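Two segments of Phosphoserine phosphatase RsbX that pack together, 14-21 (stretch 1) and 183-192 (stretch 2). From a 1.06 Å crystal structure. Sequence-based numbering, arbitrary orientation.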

# COMPACT_ATOMS: atom_id res chain seq x y z
N VAL A 14 -6.35 -7.69 -1.87
CA VAL A 14 -6.59 -6.50 -1.07
C VAL A 14 -7.56 -6.87 0.05
O VAL A 14 -8.62 -7.49 -0.23
N TYR A 15 -7.24 -6.53 1.29
CA TYR A 15 -8.07 -6.73 2.46
C TYR A 15 -8.36 -5.38 3.05
O TYR A 15 -7.44 -4.56 3.23
N GLN A 16 -9.62 -5.12 3.42
CA GLN A 16 -9.93 -3.94 4.19
C GLN A 16 -11.06 -4.23 5.14
O GLN A 16 -12.08 -4.81 4.74
N LEU A 17 -10.94 -3.79 6.36
CA LEU A 17 -12.03 -3.87 7.34
C LEU A 17 -12.00 -2.63 8.21
O LEU A 17 -10.95 -2.14 8.60
N ASN A 18 -13.17 -2.09 8.50
CA ASN A 18 -13.27 -0.91 9.32
C ASN A 18 -13.00 -1.23 10.78
O ASN A 18 -13.25 -2.34 11.29
N LYS A 19 -12.56 -0.22 11.52
CA LYS A 19 -12.57 -0.21 12.96
C LYS A 19 -13.94 -0.66 13.47
O LYS A 19 -14.98 -0.32 12.89
N GLU A 20 -13.93 -1.41 14.57
CA GLU A 20 -15.17 -1.96 15.14
C GLU A 20 -16.18 -0.84 15.36
O GLU A 20 -15.87 0.17 15.95
N GLY A 21 -17.41 -1.03 14.89
CA GLY A 21 -18.47 -0.09 15.13
C GLY A 21 -18.45 1.16 14.29
O GLY A 21 -19.33 2.01 14.47
N TYR A 183 -4.40 -10.99 13.48
CA TYR A 183 -4.19 -9.54 13.63
C TYR A 183 -5.37 -8.74 13.17
O TYR A 183 -5.36 -7.51 13.24
N THR A 184 -6.41 -9.38 12.67
CA THR A 184 -7.55 -8.70 12.06
C THR A 184 -8.80 -8.77 12.92
O THR A 184 -9.79 -8.14 12.59
N THR A 185 -8.78 -9.53 14.00
CA THR A 185 -9.95 -9.78 14.75
C THR A 185 -10.32 -8.66 15.75
O THR A 185 -11.47 -8.44 16.05
N SER A 186 -9.34 -7.96 16.29
CA SER A 186 -9.64 -6.95 17.27
C SER A 186 -10.32 -5.72 16.70
O SER A 186 -11.08 -5.06 17.38
N ARG A 187 -10.00 -5.37 15.44
CA ARG A 187 -10.57 -4.20 14.79
C ARG A 187 -10.42 -2.92 15.60
O ARG A 187 -11.31 -2.04 15.63
N LYS A 188 -9.24 -2.73 16.16
CA LYS A 188 -8.99 -1.53 16.91
C LYS A 188 -8.87 -0.26 16.00
O LYS A 188 -9.14 0.87 16.44
N ASP A 189 -8.46 -0.41 14.76
CA ASP A 189 -8.40 0.66 13.81
C ASP A 189 -8.90 0.07 12.48
O ASP A 189 -8.95 -1.14 12.33
N ASP A 190 -9.20 0.94 11.50
CA ASP A 190 -9.28 0.51 10.13
C ASP A 190 -8.01 -0.23 9.75
O ASP A 190 -6.90 0.18 10.15
N LEU A 191 -8.17 -1.30 9.01
CA LEU A 191 -7.02 -2.16 8.64
C LEU A 191 -7.13 -2.44 7.18
O LEU A 191 -8.13 -3.03 6.71
N THR A 192 -6.09 -2.05 6.41
CA THR A 192 -5.98 -2.25 4.96
C THR A 192 -4.67 -2.82 4.64
O THR A 192 -3.64 -2.33 5.12

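Where two antiparallel strands part into loops, regular backbone pairing ends and side chains can carry more of the work of holding the chains together. The packing of residues 14-21 against 183-192 in the phosphatase RsbX illustrates this handover, in a contact that buries 735 Å² counted over both sides.

The strand portion is short. Leu-17 and Leu-191 form a hydrogen-bonded antiparallel pair, Leu-17 N donating to Leu-191 O and Leu-191 N to Leu-17 O, each at 2.9 Å. The neighbouring pair, Gln-16 and Thr-192, has no such backbone bonds, and its CA atoms draw in to 4.4 Å. Here CA-H...O contacts help fill the gap: Thr-192 CA lies 3.2 Å from Tyr-15 O, and Gln-16 CA 3.2 Å from Leu-191 O. Gln-16 and Thr-192 send their side chains to the same face of the sheet, where an extended Gln-16 (chi1 t, chi2 t) brings NE2 to within 2.9 Å of OG1 of Thr-192 (chi1 m) and donates a hydrogen bond to it.

Apolar packing gathers on the other face, which carries Leu-17 and Leu-191. Tyr-15 sets out sideways, but its t rotamer brings the ring end closer to the second stretch. Its CD1 rests 3.7 Å from CD2 of Leu-191 (t, t), and its OH comes 3.4 Å from CB of Thr-184, a p rotamer whose CA-to-CB bond points toward the first stretch. Leu-17, with chi1 between wells at -148° and chi2 p, turns its end inward too, placing CD2 3.4 Å from Arg-187 NE.

Beyond the strands, polar side chains bind backbone atoms. Arg-187, with 130 Å² covered, the largest such area of any residue here, points toward the first stretch and adopts chi1 m, chi2 t, chi3 p. Its NE and NH2 both donate to Asn-18 O, each at 2.9 Å, so a single carbonyl near the guanidinium plane receives a forked pair of bonds. Leu-17 CD2 covers one face of the group and Glu-20 OE2 the opposite one. Glu-20 (chi1 t, chi2 p) adds a long salt bridge, OE1 to Arg-187 NE at 3.8 Å; the oxygen lies well out of the guanidinium plane, so the attraction is one of charge alone. The backbone secures the same corner, Glu-20 N donating to Arg-187 O at 2.9 Å. Asp-190 (chi1 m) plays a comparable part, its OD1 accepting from Lys-19 N at 2.9 Å. Lys-19, all t, leads its end away, although its CD passes 3.5 Å from Lys-188 O.

Water completes the interface. Water 1 donates to Thr-184 O at 2.8 Å and hydrogen-bonds Tyr-15 OH at 3.2 Å, joining the tyrosine to Thr-184. Water 2 lies between Leu-17 O, 3.1 Å away, and Asp-189 O, 2.9 Å away, and can donate to either carbonyl. A manganese(II) ion also touches this region.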

# COMPACT_ATOMS: atom_id res chain seq x y z
CB VAL A 14 -7.17 -5.35 -1.86
CG1 VAL A 14 -7.40 -4.12 -0.94
CG2 VAL A 14 -6.38 -5.08 -3.07
CB TYR A 15 -7.31 -7.58 3.47
CG TYR A 15 -8.05 -7.77 4.82
CD1 TYR A 15 -8.07 -6.72 5.78
CD2 TYR A 15 -8.66 -8.91 5.12
CE1 TYR A 15 -8.83 -6.78 6.96
CE2 TYR A 15 -9.38 -9.01 6.40
CZ TYR A 15 -9.46 -7.93 7.25
OH TYR A 15 -10.15 -8.05 8.48
CB GLN A 16 -10.30 -2.75 3.29
CG GLN A 16 -10.51 -1.47 4.09
CD GLN A 16 -10.68 -0.31 3.22
OE1 GLN A 16 -11.82 -0.05 2.77
NE2 GLN A 16 -9.65 0.48 3.01
CB LEU A 17 -11.92 -5.10 8.24
CG LEU A 17 -13.34 -5.57 8.65
CD1 LEU A 17 -14.09 -6.25 7.44
CD2 LEU A 17 -13.13 -6.61 9.73
CB ASN A 18 -14.70 -0.32 9.24
CG ASN A 18 -14.99 0.26 7.92
OD1 ASN A 18 -14.25 0.14 6.93
ND2 ASN A 18 -16.15 0.98 7.86
CB LYS A 19 -12.34 1.21 13.45
CG LYS A 19 -12.35 1.34 14.97
CD LYS A 19 -11.97 2.70 15.42
CE LYS A 19 -12.10 2.91 16.97
NZ LYS A 19 -11.84 4.31 17.39
CB GLU A 20 -14.83 -2.60 16.49
CG GLU A 20 -16.03 -3.30 17.12
CD GLU A 20 -16.40 -4.52 16.28
OE1 GLU A 20 -15.48 -5.33 16.03
OE2 GLU A 20 -17.60 -4.70 15.94
CB TYR A 183 -2.89 -9.15 12.90
CG TYR A 183 -1.75 -10.00 13.22
CD1 TYR A 183 -1.18 -9.99 14.46
CD2 TYR A 183 -1.30 -10.89 12.28
CE1 TYR A 183 -0.11 -10.80 14.79
CE2 TYR A 183 -0.23 -11.76 12.55
CZ TYR A 183 0.32 -11.74 13.80
OH TYR A 183 1.38 -12.59 14.05
CB THR A 184 -7.91 -9.35 10.70
OG1 THR A 184 -8.47 -10.66 10.87
CG2 THR A 184 -6.73 -9.32 9.70
CB THR A 185 -9.87 -11.17 15.45
OG1 THR A 185 -8.66 -11.19 16.15
CG2 THR A 185 -9.89 -12.26 14.42
CB SER A 186 -8.34 -6.46 17.92
OG SER A 186 -7.60 -5.57 17.04
CB ARG A 187 -12.05 -4.50 14.43
CG ARG A 187 -12.23 -5.72 13.55
CD ARG A 187 -13.69 -5.97 13.20
NE ARG A 187 -14.20 -4.87 12.46
CZ ARG A 187 -15.46 -4.75 12.06
NH1 ARG A 187 -16.35 -5.71 12.31
NH2 ARG A 187 -15.80 -3.66 11.43
CB LYS A 188 -7.74 -1.74 17.72
CG LYS A 188 -7.29 -0.63 18.45
CD LYS A 188 -6.66 -1.13 19.75
CE LYS A 188 -7.18 -2.55 20.20
NZ LYS A 188 -8.68 -2.83 20.07
CB ASP A 189 -6.94 1.17 13.64
CG ASP A 189 -6.78 2.43 12.79
OD1 ASP A 189 -7.81 3.13 12.56
OD2 ASP A 189 -5.63 2.73 12.40
CB ASP A 190 -9.43 1.72 9.23
CG ASP A 190 -10.69 2.57 9.51
OD1 ASP A 190 -11.73 1.99 9.86
OD2 ASP A 190 -10.61 3.79 9.30
CB LEU A 191 -7.10 -3.45 9.47
CG LEU A 191 -5.91 -4.37 9.47
CD1 LEU A 191 -6.03 -5.38 10.61
CD2 LEU A 191 -5.71 -5.09 8.19
CB THR A 192 -6.19 -0.91 4.21
OG1 THR A 192 -7.41 -0.31 4.61
CG2 THR A 192 -6.23 -1.11 2.74
O HOH W 1 -9.45 -6.05 10.83
O HOH W 2 -10.33 -3.48 11.38